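Local coordinates for putative glucoamylase (Bacteroides caccae ATCC 43185, PDB 4QT9), which is a putative glucoamylase with an alpha/alpha toroid fold, and so probably hydrolyses glycosidic bonds in carbohydrate chains, at residues 231-236 with 278-283. Numbering follows the deposited sequence.
Sequences GWAQNG and DEYCPS
The methyl group of A233 sits over one face of the Y280 ring, a CH-pi contact that packs the chain just after helix 225-232 against a type I beta turn running from D278 to C281. That turn lies between strand 276-277 and helix 284-301 of this alpha/alpha toroid protein. CB of A233 stands 3.6 Å from the ring centroid and 20° off the ring normal, displaced toward the CZ-CE2 part of the rim; its closest ring atom is CZ of Y280, at 3.4 Å. On the opposite face, CG of the neighbouring E279 rests 3.8 Å above the ring plane, also toward the rim. The ring is therefore held between an aliphatic carbon from across the contact and one from its own turn.

With CG anti to the carbonyl carbon and beside the backbone N (chi1 -50°), the Y280 ring is directed out from the turn toward A233. Its OH continues past A233 to a hydrogen bond with H229, one turn back along the chain, so the face of the buried phenol packs on the residue just after the helix while its polar end is bonded to the helix itself.

The turn behind the ring is braced by an Asx turn: the backbone N of Y280 donates to OD1 of D278 at 3.2 Å, meeting the carboxylate from well above its plane. D278 itself is shared: OD1 is also hydrogen-bonded to Y284, at the start of helix 284-301, and OD2 to Y228 of helix 225-232.

After A233 the chain curls through Q234 and N235, both with positive phi, and returns to the ring at G236, whose N approaches CE1 of Y280 obliquely at 3.7 Å while donating a weak hydrogen bond to A233 O.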
ATOM      1  N   GLY A 231       9.494  -9.540  17.989  1.00 26.67           N
ATOM      2  CA  GLY A 231       8.915  -8.219  17.726  1.00 24.83           C
ATOM      3  C   GLY A 231       7.591  -8.204  17.000  1.00 29.19           C
ATOM      4  O   GLY A 231       6.585  -7.737  17.555  1.00 27.23           O
ATOM      5  N   TRP A 232       7.567  -8.672  15.742  1.00 25.05           N
ATOM      6  CA  TRP A 232       6.292  -8.682  15.012  1.00 22.45           C
ATOM      7  C   TRP A 232       5.241  -9.641  15.628  1.00 26.53           C
ATOM      8  O   TRP A 232       4.084  -9.250  15.838  1.00 25.07           O
ATOM      9  CB  TRP A 232       6.495  -9.055  13.544  1.00 20.44           C
ATOM     10  CG  TRP A 232       5.212  -9.241  12.770  1.00 21.15           C
ATOM     11  CD1 TRP A 232       4.631 -10.423  12.422  1.00 24.43           C
ATOM     12  CD2 TRP A 232       4.369  -8.204  12.231  1.00 20.37           C
ATOM     13  NE1 TRP A 232       3.521 -10.196  11.637  1.00 24.14           N
ATOM     14  CE2 TRP A 232       3.313  -8.839  11.540  1.00 24.86           C
ATOM     15  CE3 TRP A 232       4.382  -6.794  12.298  1.00 21.29           C
ATOM     16  CZ2 TRP A 232       2.280  -8.110  10.906  1.00 23.24           C
ATOM     17  CZ3 TRP A 232       3.360  -6.076  11.677  1.00 21.94           C
ATOM     18  CH2 TRP A 232       2.346  -6.730  10.958  1.00 22.24           C
ATOM     19  N   ALA A 233       5.633 -10.900  15.853  1.00 24.23           N
ATOM     20  CA  ALA A 233       4.743 -11.945  16.332  1.00 24.16           C
ATOM     21  C   ALA A 233       4.608 -12.000  17.860  1.00 27.79           C
ATOM     22  O   ALA A 233       3.683 -12.647  18.356  1.00 24.59           O
ATOM     23  CB  ALA A 233       5.220 -13.282  15.823  1.00 25.24           C
ATOM     24  N   GLN A 234       5.513 -11.318  18.594  1.00 26.80           N
ATOM     25  CA  GLN A 234       5.587 -11.333  20.065  1.00 28.66           C
ATOM     26  C   GLN A 234       5.416 -12.781  20.607  1.00 32.50           C
ATOM     27  O   GLN A 234       4.559 -13.050  21.460  1.00 32.15           O
ATOM     28  CB  GLN A 234       4.586 -10.357  20.698  1.00 29.46           C
ATOM     29  CG  GLN A 234       4.971  -8.910  20.465  1.00 33.65           C
ATOM     30  CD  GLN A 234       4.018  -8.000  21.189  1.00 37.52           C
ATOM     31  OE1 GLN A 234       2.844  -7.932  20.863  1.00 30.21           O
ATOM     32  NE2 GLN A 234       4.484  -7.329  22.233  1.00 29.57           N
ATOM     33  N   ASN A 235       6.193 -13.709  20.005  1.00 29.29           N
ATOM     34  CA  ASN A 235       6.318 -15.136  20.316  1.00 30.15           C
ATOM     35  C   ASN A 235       4.974 -15.878  20.298  1.00 34.27           C
ATOM     36  O   ASN A 235       4.749 -16.765  21.130  1.00 34.71           O
ATOM     37  CB  ASN A 235       7.033 -15.321  21.666  1.00 33.81           C
ATOM     38  CG  ASN A 235       8.383 -14.637  21.666  1.00 44.15           C
ATOM     39  OD1 ASN A 235       9.305 -15.047  20.956  1.00 30.86           O
ATOM     40  ND2 ASN A 235       8.481 -13.500  22.348  1.00 30.83           N
ATOM     41  N   GLY A 236       4.134 -15.564  19.313  1.00 28.22           N
ATOM     42  CA  GLY A 236       2.833 -16.214  19.206  1.00 28.07           C
ATOM     43  C   GLY A 236       1.647 -15.428  19.728  1.00 31.77           C
ATOM     44  O   GLY A 236       0.515 -15.820  19.460  1.00 30.79           O
ATOM     45  N   ASP A 278       2.801 -19.490   7.377  1.00 30.32           N
ATOM     46  CA  ASP A 278       3.938 -19.502   8.274  1.00 30.68           C
ATOM     47  C   ASP A 278       3.440 -20.019   9.636  1.00 36.32           C
ATOM     48  O   ASP A 278       2.272 -20.446   9.762  1.00 34.78           O
ATOM     49  CB  ASP A 278       4.678 -18.121   8.295  1.00 32.32           C
ATOM     50  CG  ASP A 278       4.260 -17.097   9.332  1.00 39.66           C
ATOM     51  OD1 ASP A 278       3.033 -16.982   9.606  1.00 37.32           O
ATOM     52  OD2 ASP A 278       5.144 -16.366   9.824  1.00 42.45           O
ATOM     53  N   GLU A 279       4.333 -20.037  10.632  1.00 35.65           N
ATOM     54  CA  GLU A 279       4.075 -20.488  12.014  1.00 36.96           C
ATOM     55  C   GLU A 279       2.800 -19.856  12.622  1.00 38.60           C
ATOM     56  O   GLU A 279       2.068 -20.528  13.354  1.00 40.61           O
ATOM     57  CB  GLU A 279       5.307 -20.104  12.861  1.00 39.17           C
ATOM     58  CG  GLU A 279       5.248 -20.471  14.339  1.00 55.78           C
ATOM     59  CD  GLU A 279       6.537 -20.260  15.121  1.00 77.77           C
ATOM     60  OE1 GLU A 279       7.618 -20.183  14.490  1.00 61.49           O
ATOM     61  OE2 GLU A 279       6.465 -20.204  16.371  1.00 72.13           O
ATOM     62  N   TYR A 280       2.499 -18.593  12.265  1.00 30.78           N
ATOM     63  CA  TYR A 280       1.395 -17.864  12.868  1.00 29.31           C
ATOM     64  C   TYR A 280       0.084 -17.822  12.069  1.00 34.79           C
ATOM     65  O   TYR A 280      -0.922 -17.350  12.606  1.00 35.61           O
ATOM     66  CB  TYR A 280       1.862 -16.445  13.188  1.00 28.11           C
ATOM     67  CG  TYR A 280       3.166 -16.480  13.950  1.00 28.63           C
ATOM     68  CD1 TYR A 280       3.221 -16.970  15.253  1.00 31.56           C
ATOM     69  CD2 TYR A 280       4.366 -16.124  13.334  1.00 28.01           C
ATOM     70  CE1 TYR A 280       4.428 -17.038  15.950  1.00 32.85           C
ATOM     71  CE2 TYR A 280       5.581 -16.217  14.010  1.00 28.96           C
ATOM     72  CZ  TYR A 280       5.605 -16.660  15.321  1.00 34.34           C
ATOM     73  OH  TYR A 280       6.787 -16.700  16.009  1.00 29.87           O
ATOM     74  N   CYS A 281       0.070 -18.310  10.829  1.00 30.93           N
ATOM     75  CA  CYS A 281      -1.146 -18.285  10.014  1.00 29.95           C
ATOM     76  C   CYS A 281      -1.115 -19.423   8.987  1.00 32.23           C
ATOM     77  O   CYS A 281      -0.215 -19.430   8.141  1.00 30.05           O
ATOM     78  CB  CYS A 281      -1.321 -16.927   9.340  1.00 29.38           C
ATOM     79  SG  CYS A 281      -2.909 -16.717   8.495  1.00 33.46           S
ATOM     80  N   PRO A 282      -2.076 -20.386   9.038  1.00 30.59           N
ATOM     81  CA  PRO A 282      -2.067 -21.497   8.065  1.00 31.32           C
ATOM     82  C   PRO A 282      -2.349 -21.055   6.614  1.00 35.18           C
ATOM     83  O   PRO A 282      -2.040 -21.817   5.686  1.00 36.05           O
ATOM     84  CB  PRO A 282      -3.160 -22.434   8.584  1.00 33.80           C
ATOM     85  CG  PRO A 282      -4.083 -21.548   9.331  1.00 37.26           C
ATOM     86  CD  PRO A 282      -3.211 -20.520   9.981  1.00 32.43           C
ATOM     87  N   SER A 283      -2.904 -19.825   6.420  1.00 29.61           N
ATOM     88  CA  SER A 283      -3.199 -19.231   5.105  1.00 28.49           C
ATOM     89  C   SER A 283      -3.460 -17.728   5.218  1.00 30.33           C
ATOM     90  O   SER A 283      -4.537 -17.319   5.676  1.00 28.05           O
ATOM     91  CB  SER A 283      -4.413 -19.907   4.450  1.00 32.30           C
ATOM     92  OG  SER A 283      -4.757 -19.275   3.221  1.00 34.87           O
TER